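Local coordinates for protein fructosyl amine:oxygen oxidoreductase (Neosartorya fumigata, PDB 4WCT) that probably uses bound FAD and molecular oxygen to oxidise fructosyl amines (Amadori products), acting as a deglycating enzyme, at residues Ile28-Ala33 against Val52-Pro57; Val209-Glu214 against Ser244-Lys249; Arg233-Ala238 against Ser378-Val383. One frame throughout, in Å; residues are numbered along the deposited sequence.

Interaction 1 (Ile28-Ala33 against Val52-Pro57). With FAD (flavin-adenine dinucleotide), chain C.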
loop_
_atom_site.group_PDB
_atom_site.type_symbol
_atom_site.label_atom_id
_atom_site.label_comp_id
_atom_site.label_asym_id
_atom_site.label_seq_id
_atom_site.Cartn_x
_atom_site.Cartn_y
_atom_site.Cartn_z
ATOM N N ILE A 28 -1.400 3.642 25.240
ATOM C CA ILE A 28 -1.100 3.925 23.850
ATOM C C ILE A 28 -2.370 4.127 23.044
ATOM O O ILE A 28 -3.326 3.359 23.190
ATOM C CB ILE A 28 -0.272 2.769 23.240
ATOM C CG1 ILE A 28 1.025 2.610 24.042
ATOM C CG2 ILE A 28 0.119 3.115 21.803
ATOM C CD1 ILE A 28 1.744 1.341 23.748
ATOM N N ILE A 29 -2.350 5.134 22.166
ATOM C CA ILE A 29 -3.413 5.337 21.166
ATOM C C ILE A 29 -2.808 5.172 19.777
ATOM O O ILE A 29 -1.695 5.629 19.527
ATOM C CB ILE A 29 -4.049 6.747 21.251
ATOM C CG1 ILE A 29 -5.076 6.804 22.381
ATOM C CG2 ILE A 29 -4.726 7.131 19.949
ATOM C CD1 ILE A 29 -5.300 8.215 22.862
ATOM N N VAL A 30 -3.458 4.341 18.969
ATOM C CA VAL A 30 -3.084 4.174 17.559
ATOM C C VAL A 30 -4.173 4.786 16.736
ATOM O O VAL A 30 -5.355 4.448 16.901
ATOM C CB VAL A 30 -2.989 2.685 17.183
ATOM C CG1 VAL A 30 -2.780 2.536 15.663
ATOM C CG2 VAL A 30 -1.927 1.960 18.025
ATOM N N ILE A 31 -3.807 5.772 15.922
ATOM C CA ILE A 31 -4.738 6.426 15.041
ATOM C C ILE A 31 -4.645 5.759 13.665
ATOM O O ILE A 31 -3.656 5.918 12.932
ATOM C CB ILE A 31 -4.432 7.936 14.914
ATOM C CG1 ILE A 31 -4.364 8.630 16.295
ATOM C CG2 ILE A 31 -5.399 8.616 13.978
ATOM C CD1 ILE A 31 -3.774 10.024 16.255
ATOM N N GLY A 32 -5.723 5.079 13.314
ATOM C CA GLY A 32 -5.850 4.340 12.060
ATOM C C GLY A 32 -5.731 2.825 12.250
ATOM O O GLY A 32 -4.662 2.298 12.614
ATOM N N ALA A 33 -6.832 2.156 12.032
ATOM C CA ALA A 33 -6.945 0.667 12.120
ATOM C C ALA A 33 -6.892 0.052 10.716
ATOM O O ALA A 33 -7.770 -0.733 10.312
ATOM C CB ALA A 33 -8.232 0.287 12.819
ATOM N N VAL A 52 -3.982 -0.503 25.065
ATOM C CA VAL A 52 -3.875 0.025 23.695
ATOM C C VAL A 52 -5.282 0.276 23.172
ATOM O O VAL A 52 -6.146 -0.601 23.229
ATOM C CB VAL A 52 -3.128 -0.980 22.803
ATOM C CG1 VAL A 52 -3.023 -0.447 21.382
ATOM C CG2 VAL A 52 -1.760 -1.307 23.364
ATOM N N THR A 53 -5.492 1.456 22.577
ATOM C CA THR A 53 -6.761 1.838 21.995
ATOM C C THR A 53 -6.496 2.306 20.561
ATOM O O THR A 53 -5.610 3.112 20.359
ATOM C CB THR A 53 -7.391 3.011 22.763
ATOM O OG1 THR A 53 -7.609 2.600 24.118
ATOM C CG2 THR A 53 -8.722 3.419 22.121
ATOM N N VAL A 54 -7.246 1.737 19.615
ATOM C CA VAL A 54 -7.130 2.053 18.206
ATOM C C VAL A 54 -8.364 2.799 17.741
ATOM O O VAL A 54 -9.477 2.367 18.010
ATOM C CB VAL A 54 -6.967 0.791 17.353
ATOM C CG1 VAL A 54 -6.656 1.176 15.899
ATOM C CG2 VAL A 54 -5.873 -0.100 17.904
ATOM N N LEU A 55 -8.161 3.961 17.123
ATOM C CA LEU A 55 -9.264 4.803 16.671
ATOM C C LEU A 55 -9.346 4.801 15.138
ATOM O O LEU A 55 -8.332 4.996 14.485
ATOM C CB LEU A 55 -9.050 6.237 17.110
ATOM C CG LEU A 55 -8.878 6.492 18.616
ATOM C CD1 LEU A 55 -8.449 7.922 18.899
ATOM C CD2 LEU A 55 -10.201 6.162 19.285
ATOM N N ASP A 56 -10.536 4.628 14.591
ATOM C CA ASP A 56 -10.730 4.751 13.119
ATOM C C ASP A 56 -12.125 5.253 12.851
ATOM O O ASP A 56 -13.072 4.798 13.489
ATOM C CB ASP A 56 -10.542 3.357 12.457
ATOM C CG ASP A 56 -10.177 3.437 10.965
ATOM O OD1 ASP A 56 -11.008 3.898 10.169
ATOM O OD2 ASP A 56 -9.095 2.930 10.596
ATOM N N PRO A 57 -12.304 6.031 11.787
ATOM C CA PRO A 57 -13.657 6.447 11.446
ATOM C C PRO A 57 -14.542 5.329 10.925
ATOM O O PRO A 57 -15.767 5.502 10.831
ATOM C CB PRO A 57 -13.429 7.496 10.329
ATOM C CG PRO A 57 -12.051 7.212 9.821
ATOM C CD PRO A 57 -11.299 6.812 11.043
HETATM P PA FAD C . -4.332 2.170 5.086
HETATM O O1A FAD C . -4.269 0.680 4.907
HETATM O O2A FAD C . -4.975 3.037 4.049
HETATM O O5B FAD C . -5.029 2.411 6.474
HETATM C C5B FAD C . -5.248 3.752 6.939
HETATM C C4B FAD C . -6.369 3.709 7.971
HETATM O O4B FAD C . -6.465 5.014 8.627
HETATM C C3B FAD C . -7.745 3.399 7.390
HETATM O O3B FAD C . -8.364 2.270 8.029
HETATM C C2B FAD C . -8.542 4.683 7.638
HETATM O O2B FAD C . -9.948 4.513 7.800
HETATM C C1B FAD C . -7.829 5.266 8.860
HETATM N N9A FAD C . -8.039 6.726 8.978
HETATM C C8A FAD C . -8.116 7.632 7.987
HETATM N N7A FAD C . -8.380 8.861 8.486
HETATM C C5A FAD C . -8.380 8.723 9.837
HETATM C C6A FAD C . -8.658 9.610 10.960
HETATM N N6A FAD C . -8.915 10.914 10.756
HETATM N N1A FAD C . -8.671 9.056 12.191
HETATM C C2A FAD C . -8.399 7.767 12.431
HETATM N N3A FAD C . -8.176 6.890 11.438
HETATM C C4A FAD C . -8.166 7.327 10.155
HETATM N N1 FAD C . 1.359 -2.295 -1.550
HETATM C C2 FAD C . 2.024 -3.494 -1.700
HETATM O O2 FAD C . 2.810 -3.820 -0.813
HETATM N N3 FAD C . 1.744 -4.327 -2.705
HETATM C C4 FAD C . 0.907 -3.983 -3.707
HETATM O O4 FAD C . 0.626 -4.732 -4.683
HETATM C C4X FAD C . 0.192 -2.722 -3.628
HETATM N N5 FAD C . -0.678 -2.348 -4.604
HETATM C C5X FAD C . -1.503 -1.283 -4.366
HETATM C C6 FAD C . -2.565 -0.996 -5.219
HETATM C C7 FAD C . -3.323 0.143 -5.022
HETATM C C7M FAD C . -4.494 0.387 -5.903
HETATM C C8 FAD C . -3.040 1.006 -3.868
HETATM C C8M FAD C . -3.845 2.218 -3.574
HETATM C C9 FAD C . -2.063 0.677 -2.962
HETATM C C9A FAD C . -1.244 -0.408 -3.195
HETATM N N10 FAD C . -0.187 -0.693 -2.327
HETATM C C10 FAD C . 0.483 -1.908 -2.477
HETATM C "C1'" FAD C . 0.206 0.131 -1.192
HETATM C "C2'" FAD C . -0.415 -0.327 0.118
HETATM O "O2'" FAD C . -1.799 -0.530 -0.126
HETATM C "C3'" FAD C . -0.198 0.770 1.170
HETATM O "O3'" FAD C . 1.171 1.200 1.153
HETATM C "C4'" FAD C . -0.587 0.296 2.573
HETATM O "O4'" FAD C . -1.830 -0.401 2.513
HETATM C "C5'" FAD C . -0.745 1.528 3.454
HETATM O "O5'" FAD C . -1.061 1.102 4.779
HETATM P P FAD C . -1.511 2.191 5.872
HETATM O O1P FAD C . -1.825 1.448 7.150
HETATM O O2P FAD C . -0.474 3.289 5.848
HETATM O O3P FAD C . -2.873 2.778 5.259
HETATM O O HOH W 1 -5.146 3.327 25.395
#
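Ile-28 O receives the amide of Thr-53 at 2.9 Å and also takes a hydrogen bond from a water that lies within bonding distance of Thr-53 OG1. On the other side of the sheet from Ile-28, Ile-29 crosses Leu-55 at a slant, its CG2 reaching Leu-55 CD1 at 3.9 Å. Val-30 binds through both of its backbone polar atoms, N to Thr-53 O and O to Leu-55 N, the regular parallel ladder, while its side chain lies beside that of Val-54 and points the same way. These strands, connected by helix 35-46, make the beta-alpha-beta unit of a Rossmann-type FAD-binding domain. Ile-31 turns CG2 to the adenine, 3.5 Å from FAD C2A. At Gly-32, whose N bonds to Leu-55 O, phi is positive (105°) and the CA passes close to the adenine, 3.5 Å from FAD N3A; the residue opens a probable GxGxxG motif. Ala-33 N then donates to the anti lone pair of Asp-56 OD2, 2.8 Å away, and Ala-33 CB packs on Val-54 CG1. With CG anti to its own N (chi1 -158°), the Asp-56 carboxylate takes both ribose hydroxyls, FAD O2B on OD1 and FAD O3B on OD2, each at 2.7 Å.

Interaction 2 (Val209-Glu214 against Ser244-Lys249)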
loop_
_atom_site.group_PDB
_atom_site.type_symbol
_atom_site.label_atom_id
_atom_site.label_comp_id
_atom_site.label_asym_id
_atom_site.label_seq_id
_atom_site.Cartn_x
_atom_site.Cartn_y
_atom_site.Cartn_z
ATOM N N VAL A 209 -10.006 14.174 14.497
ATOM C CA VAL A 209 -9.953 15.474 13.798
ATOM C C VAL A 209 -8.702 16.273 14.148
ATOM O O VAL A 209 -8.316 17.202 13.419
ATOM C CB VAL A 209 -11.251 16.314 13.976
ATOM C CG1 VAL A 209 -12.465 15.576 13.456
ATOM C CG2 VAL A 209 -11.476 16.753 15.427
ATOM N N SER A 210 -8.052 15.926 15.248
ATOM C CA SER A 210 -6.920 16.707 15.742
ATOM C C SER A 210 -6.086 15.858 16.694
ATOM O O SER A 210 -6.627 15.065 17.452
ATOM C CB SER A 210 -7.398 17.979 16.494
ATOM O OG SER A 210 -6.271 18.772 16.836
ATOM N N LEU A 211 -4.791 16.113 16.712
ATOM C CA LEU A 211 -3.948 15.723 17.825
ATOM C C LEU A 211 -4.114 16.769 18.930
ATOM O O LEU A 211 -4.495 17.909 18.652
ATOM C CB LEU A 211 -2.481 15.655 17.414
ATOM C CG LEU A 211 -2.133 14.669 16.284
ATOM C CD1 LEU A 211 -0.649 14.716 15.966
ATOM C CD2 LEU A 211 -2.556 13.258 16.668
ATOM N N VAL A 212 -3.896 16.328 20.155
ATOM C CA VAL A 212 -4.036 17.165 21.342
ATOM C C VAL A 212 -2.660 17.374 21.981
ATOM O O VAL A 212 -1.869 16.448 22.113
ATOM C CB VAL A 212 -5.027 16.537 22.334
ATOM C CG1 VAL A 212 -5.211 17.422 23.564
ATOM C CG2 VAL A 212 -6.357 16.307 21.651
ATOM N N TYR A 213 -2.319 18.640 22.242
ATOM C CA TYR A 213 -0.988 18.998 22.736
ATOM C C TYR A 213 -1.053 19.619 24.114
ATOM O O TYR A 213 -2.021 20.282 24.438
ATOM C CB TYR A 213 -0.337 20.004 21.802
ATOM C CG TYR A 213 -0.028 19.454 20.441
ATOM C CD1 TYR A 213 -0.964 19.536 19.415
ATOM C CD2 TYR A 213 1.237 18.982 20.139
ATOM C CE1 TYR A 213 -0.695 19.042 18.151
ATOM C CE2 TYR A 213 1.545 18.583 18.838
ATOM C CZ TYR A 213 0.550 18.554 17.879
ATOM O OH TYR A 213 0.847 18.094 16.608
ATOM N N GLU A 214 -0.051 19.326 24.929
ATOM C CA GLU A 214 0.156 20.014 26.209
ATOM C C GLU A 214 1.642 20.140 26.442
ATOM O O GLU A 214 2.375 19.168 26.280
ATOM C CB GLU A 214 -0.477 19.240 27.353
ATOM C CG GLU A 214 -1.985 19.416 27.413
ATOM C CD GLU A 214 -2.639 18.514 28.441
ATOM O OE1 GLU A 214 -1.918 17.999 29.325
ATOM O OE2 GLU A 214 -3.871 18.312 28.350
ATOM N N SER A 244 -3.627 15.159 7.057
ATOM C CA SER A 244 -4.488 16.230 7.558
ATOM C C SER A 244 -4.394 16.433 9.079
ATOM O O SER A 244 -4.888 17.448 9.600
ATOM C CB SER A 244 -5.938 15.967 7.151
ATOM O OG SER A 244 -6.462 14.907 7.925
ATOM N N LEU A 245 -3.668 15.556 9.774
ATOM C CA LEU A 245 -3.666 15.532 11.239
ATOM C C LEU A 245 -2.377 16.042 11.848
ATOM O O LEU A 245 -2.295 16.251 13.050
ATOM C CB LEU A 245 -3.924 14.106 11.747
ATOM C CG LEU A 245 -5.297 13.559 11.407
ATOM C CD1 LEU A 245 -5.389 12.140 11.919
ATOM C CD2 LEU A 245 -6.407 14.404 12.014
ATOM N N LEU A 246 -1.364 16.227 11.017
ATOM C CA LEU A 246 -0.068 16.728 11.443
ATOM C C LEU A 246 0.519 17.486 10.267
ATOM O O LEU A 246 0.318 17.085 9.126
ATOM C CB LEU A 246 0.844 15.570 11.829
ATOM C CG LEU A 246 2.273 15.886 12.236
ATOM C CD1 LEU A 246 2.259 16.449 13.654
ATOM C CD2 LEU A 246 3.149 14.646 12.149
ATOM N N ASP A 247 1.329 18.502 10.542
ATOM C CA ASP A 247 2.130 19.126 9.508
ATOM C C ASP A 247 3.384 18.310 9.204
ATOM O O ASP A 247 4.327 18.285 9.977
ATOM C CB ASP A 247 2.508 20.565 9.895
ATOM C CG ASP A 247 3.236 21.304 8.782
ATOM O OD1 ASP A 247 3.462 20.738 7.681
ATOM O OD2 ASP A 247 3.666 22.459 9.050
ATOM N N PHE A 248 3.303 17.500 8.145
ATOM C CA PHE A 248 4.404 16.652 7.757
ATOM C C PHE A 248 5.462 17.387 6.943
ATOM O O PHE A 248 6.437 16.766 6.476
ATOM C CB PHE A 248 3.865 15.459 6.962
ATOM C CG PHE A 248 3.386 14.331 7.815
ATOM C CD1 PHE A 248 4.278 13.401 8.290
ATOM C CD2 PHE A 248 2.055 14.223 8.168
ATOM C CE1 PHE A 248 3.856 12.344 9.066
ATOM C CE2 PHE A 248 1.628 13.174 8.960
ATOM C CZ PHE A 248 2.538 12.238 9.400
ATOM N N LYS A 249 5.316 18.706 6.794
ATOM C CA LYS A 249 6.362 19.522 6.151
ATOM C C LYS A 249 6.636 19.011 4.739
ATOM O O LYS A 249 7.785 18.888 4.313
ATOM C CB LYS A 249 7.637 19.514 6.998
ATOM C CG LYS A 249 7.402 20.005 8.418
ATOM C CD LYS A 249 6.903 21.441 8.428
ATOM C CE LYS A 249 6.865 22.011 9.839
ATOM N NZ LYS A 249 6.001 23.217 9.952
HETATM O O HOH W 2 -5.733 18.537 12.322
HETATM O O HOH W 3 -4.045 17.971 14.469
HETATM O O HOH W 4 -0.830 18.389 14.810
#
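Water carries all the hydrogen bonding between Val-209-Glu-214 and Ser-244-Lys-249: no direct hydrogen bond joins them, yet three waters bridge the backbones and one tyrosine hydroxyl. Leu-245 O is the hub, taking a hydrogen bond from each of two waters. One of these, 2.8 Å from Leu-245 O, in turn accepts from Leu-211 N; the other lies in the plane of the Tyr-213 ring, at its edge, and is hydrogen-bonded to Tyr-213 OH at an unusually short distance. The third water donates to both Val-209 O and Ser-244 O.

Leucine side chains fill the rest of the contact. Leu-245 CD2 rests against the backbone of Val-209, 3.6 Å from Val-209 C, where Val-209 and Ser-210 together face Arg-222 as a classic beta bulge. Leu-211 brings its branch point to Leu-245, with Leu-211 CG 3.6 Å from Leu-245 O. The end of Leu-246 is shared by two partners: its CD1 lies 4.1 Å from Leu-211 CD1 and 3.7 Å from Tyr-213 OH, the tyrosine side chain crossing it at about a right angle. CG of Leu-246 stands anti to the backbone N (chi1 177°), which carries CD1 toward these two residues, and its other methyl, CD2, sits over one face of the Phe-248 ring, offset toward the rim. Beyond it, Asp-247 OD1 accepts from Lys-249 N in an Asx turn and also forms a salt bridge with Arg-314.

Strand 208-214 is an outer strand of a small three-stranded antiparallel sheet, paired with strand 217-223. The 244-249 loop, which follows strand 233-236, lays Leu-245, Leu-246 and Phe-248 on Leu-236 of that strand, and Leu-246 also meets Leu-379 and Val-381 of strand 379-383, while Leu-245 touches the FAD.

Interaction 3 (Arg233-Ala238 against Ser378-Val383). With FAD (flavin-adenine dinucleotide), chain C.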
loop_
_atom_site.group_PDB
_atom_site.type_symbol
_atom_site.label_atom_id
_atom_site.label_comp_id
_atom_site.label_asym_id
_atom_site.label_seq_id
_atom_site.Cartn_x
_atom_site.Cartn_y
_atom_site.Cartn_z
ATOM N N ARG A 233 1.485 7.550 24.917
ATOM C CA ARG A 233 2.069 7.632 23.557
ATOM C C ARG A 233 0.979 7.556 22.506
ATOM O O ARG A 233 -0.052 6.946 22.734
ATOM C CB ARG A 233 3.025 6.496 23.276
ATOM C CG ARG A 233 4.259 6.417 24.169
ATOM C CD ARG A 233 5.188 7.585 23.879
ATOM N NE ARG A 233 6.494 7.422 24.509
ATOM C CZ ARG A 233 6.740 7.704 25.788
ATOM N NH1 ARG A 233 5.798 8.265 26.531
ATOM N NH2 ARG A 233 7.965 7.565 26.274
ATOM N N THR A 234 1.172 8.319 21.425
ATOM C CA THR A 234 0.202 8.367 20.329
ATOM C C THR A 234 0.922 7.971 19.055
ATOM O O THR A 234 2.028 8.480 18.756
ATOM C CB THR A 234 -0.413 9.766 20.189
ATOM O OG1 THR A 234 -1.107 10.087 21.403
ATOM C CG2 THR A 234 -1.332 9.853 19.017
ATOM N N ILE A 235 0.361 6.978 18.363
ATOM C CA ILE A 235 0.937 6.512 17.088
ATOM C C ILE A 235 0.018 6.926 15.952
ATOM O O ILE A 235 -1.160 6.576 15.946
ATOM C CB ILE A 235 1.109 4.988 17.091
ATOM C CG1 ILE A 235 2.034 4.570 18.251
ATOM C CG2 ILE A 235 1.672 4.495 15.750
ATOM C CD1 ILE A 235 2.172 3.062 18.385
ATOM N N LEU A 236 0.543 7.703 15.012
ATOM C CA LEU A 236 -0.238 8.137 13.871
ATOM C C LEU A 236 0.041 7.225 12.682
ATOM O O LEU A 236 1.137 7.280 12.098
ATOM C CB LEU A 236 0.078 9.589 13.537
ATOM C CG LEU A 236 -0.608 10.209 12.319
ATOM C CD1 LEU A 236 -2.113 10.059 12.305
ATOM C CD2 LEU A 236 -0.250 11.687 12.173
ATOM N N SER A 237 -0.931 6.372 12.379
ATOM C CA SER A 237 -0.842 5.381 11.277
ATOM C C SER A 237 -2.118 5.380 10.503
ATOM O O SER A 237 -2.731 4.330 10.285
ATOM C CB SER A 237 -0.511 3.973 11.820
ATOM O OG SER A 237 -1.447 3.543 12.801
ATOM N N ALA A 238 -2.474 6.557 9.977
ATOM C CA ALA A 238 -3.748 6.723 9.321
ATOM C C ALA A 238 -3.617 6.802 7.799
ATOM O O ALA A 238 -4.526 7.260 7.150
ATOM C CB ALA A 238 -4.504 7.930 9.881
ATOM N N SER A 378 6.362 12.154 22.341
ATOM C CA SER A 378 5.362 11.126 22.639
ATOM C C SER A 378 4.576 10.726 21.397
ATOM O O SER A 378 3.710 9.855 21.483
ATOM C CB SER A 378 4.413 11.568 23.750
ATOM O OG SER A 378 5.159 11.948 24.890
ATOM N N LEU A 379 4.843 11.397 20.274
ATOM C CA LEU A 379 4.196 11.062 19.009
ATOM C C LEU A 379 5.154 10.213 18.184
ATOM O O LEU A 379 6.277 10.628 17.895
ATOM C CB LEU A 379 3.850 12.348 18.246
ATOM C CG LEU A 379 3.302 12.141 16.835
ATOM C CD1 LEU A 379 1.908 11.532 16.886
ATOM C CD2 LEU A 379 3.245 13.483 16.130
ATOM N N LEU A 380 4.640 9.095 17.686
ATOM C CA LEU A 380 5.334 8.277 16.703
ATOM C C LEU A 380 4.512 8.281 15.416
ATOM O O LEU A 380 3.311 8.112 15.474
ATOM C CB LEU A 380 5.437 6.851 17.207
ATOM C CG LEU A 380 6.104 5.841 16.279
ATOM C CD1 LEU A 380 7.597 6.089 16.157
ATOM C CD2 LEU A 380 5.857 4.462 16.832
ATOM N N VAL A 381 5.134 8.670 14.325
ATOM C CA VAL A 381 4.478 8.593 13.003
ATOM C C VAL A 381 4.878 7.287 12.306
ATOM O O VAL A 381 6.015 6.858 12.372
ATOM C CB VAL A 381 4.784 9.835 12.118
ATOM C CG1 VAL A 381 4.334 11.118 12.800
ATOM C CG2 VAL A 381 6.256 9.929 11.725
ATOM N N ALA A 382 3.920 6.675 11.624
ATOM C CA ALA A 382 4.161 5.458 10.857
ATOM C C ALA A 382 3.302 5.531 9.598
ATOM O O ALA A 382 2.143 5.129 9.580
ATOM C CB ALA A 382 3.846 4.211 11.687
ATOM N N VAL A 383 3.889 6.188 8.605
ATOM C CA VAL A 383 3.196 6.637 7.408
ATOM C C VAL A 383 4.117 6.470 6.201
ATOM O O VAL A 383 5.264 5.992 6.308
ATOM C CB VAL A 383 2.739 8.103 7.549
ATOM C CG1 VAL A 383 1.726 8.262 8.684
ATOM C CG2 VAL A 383 3.911 9.030 7.749
HETATM P PA FAD C . -4.332 2.170 5.086
HETATM O O1A FAD C . -4.269 0.680 4.907
HETATM O O2A FAD C . -4.975 3.037 4.049
HETATM O O5B FAD C . -5.029 2.411 6.474
HETATM C C5B FAD C . -5.248 3.752 6.939
HETATM C C4B FAD C . -6.369 3.709 7.971
HETATM O O4B FAD C . -6.465 5.014 8.627
HETATM C C3B FAD C . -7.745 3.399 7.390
HETATM O O3B FAD C . -8.364 2.270 8.029
HETATM C C2B FAD C . -8.542 4.683 7.638
HETATM O O2B FAD C . -9.948 4.513 7.800
HETATM C C1B FAD C . -7.829 5.266 8.860
HETATM N N9A FAD C . -8.039 6.726 8.978
HETATM C C8A FAD C . -8.116 7.632 7.987
HETATM N N7A FAD C . -8.380 8.861 8.486
HETATM C C5A FAD C . -8.380 8.723 9.837
HETATM C C6A FAD C . -8.658 9.610 10.960
HETATM N N6A FAD C . -8.915 10.914 10.756
HETATM N N1A FAD C . -8.671 9.056 12.191
HETATM C C2A FAD C . -8.399 7.767 12.431
HETATM N N3A FAD C . -8.176 6.890 11.438
HETATM C C4A FAD C . -8.166 7.327 10.155
HETATM N N1 FAD C . 1.359 -2.295 -1.550
HETATM C C2 FAD C . 2.024 -3.494 -1.700
HETATM O O2 FAD C . 2.810 -3.820 -0.813
HETATM N N3 FAD C . 1.744 -4.327 -2.705
HETATM C C4 FAD C . 0.907 -3.983 -3.707
HETATM O O4 FAD C . 0.626 -4.732 -4.683
HETATM C C4X FAD C . 0.192 -2.722 -3.628
HETATM N N5 FAD C . -0.678 -2.348 -4.604
HETATM C C5X FAD C . -1.503 -1.283 -4.366
HETATM C C6 FAD C . -2.565 -0.996 -5.219
HETATM C C7 FAD C . -3.323 0.143 -5.022
HETATM C C7M FAD C . -4.494 0.387 -5.903
HETATM C C8 FAD C . -3.040 1.006 -3.868
HETATM C C8M FAD C . -3.845 2.218 -3.574
HETATM C C9 FAD C . -2.063 0.677 -2.962
HETATM C C9A FAD C . -1.244 -0.408 -3.195
HETATM N N10 FAD C . -0.187 -0.693 -2.327
HETATM C C10 FAD C . 0.483 -1.908 -2.477
HETATM C "C1'" FAD C . 0.206 0.131 -1.192
HETATM C "C2'" FAD C . -0.415 -0.327 0.118
HETATM O "O2'" FAD C . -1.799 -0.530 -0.126
HETATM C "C3'" FAD C . -0.198 0.770 1.170
HETATM O "O3'" FAD C . 1.171 1.200 1.153
HETATM C "C4'" FAD C . -0.587 0.296 2.573
HETATM O "O4'" FAD C . -1.830 -0.401 2.513
HETATM C "C5'" FAD C . -0.745 1.528 3.454
HETATM O "O5'" FAD C . -1.061 1.102 4.779
HETATM P P FAD C . -1.511 2.191 5.872
HETATM O O1P FAD C . -1.825 1.448 7.150
HETATM O O2P FAD C . -0.474 3.289 5.848
HETATM O O3P FAD C . -2.873 2.778 5.259
#
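Thr-234 and Leu-236 bind Ser-378, Leu-380 and Ala-382 in a parallel beta ladder between two adjoining strands of the sheet at the heart of the Rossmann-type FAD-binding domain. Four backbone hydrogen bonds alternate between the strands: Thr-234 N to Ser-378 O, Leu-380 N to Thr-234 O, Leu-236 N to Leu-380 O at 2.8 Å, and Ala-382 N to Leu-236 O. Weaker CA-H...O contacts run beside them, among them Ile-235 CA to Leu-380 O at 3.3 Å. The axes diverge by only 17°.

Side-chain packing is divided between the two faces. On one, Ile-235 and Leu-380 lie side by side and point the same way, with Ile-235 CG1 4.1 Å from Leu-380 CD2; helix 393-404 covers Leu-380 and Ala-382 here. On the other, Leu-379 has CG anti to its N (chi1 174°), which lets CD1 lean back across the ladder to Leu-236 CB and against a carbonyl oxygen, Thr-234 O, 3.6 Å away. Another methyl, Val-383 CG1, lies in a similar way against the carbonyl oxygen of Leu-236.

Polar side chains find their partners beyond the pair. Arg-233 folds its chain at chi2 (-69°) and lays CD 3.6 Å from Ser-378 O, but Arg-233 NH2 bonds to Ser-20 O, and Ser-378 OG bonds to Asp-217. Ser-237 OG is held by Ile-31 O of the neighbouring strand 28-31, with a second, weak bond to Gly-32 O.

At the cofactor end, past the last rung, Ala-238 comes up to the adenosine: Ala-238 CA lies 3.3 Å from FAD O4B, and Ala-238 CB lies 3.7 Å from FAD C4A.

How the interactions relate
Interactions 1 and 3 belong to one six-stranded sheet, ordered 198-201, 52-56, 28-31, 233-236, 379-383, 369-372. Their centres are about 10 Å apart, and strands 28-31 and 233-236 join them through probable backbone bonds, Ile-29 O to Ile-235 N and Ile-31 N to Ile-235 O. Interaction 2 packs on this sheet, its centre about 15 Å from that of interaction 1 and about 10 Å from that of interaction 3, through Leu-211 on Ile-31 and Phe-248 on Val-383. Interaction 1 closes first along the chain; interactions 2 and 3 then interleave. Strands over 300 residues apart in sequence thus build one domain, and all three contacts contribute residues to the FAD pocket.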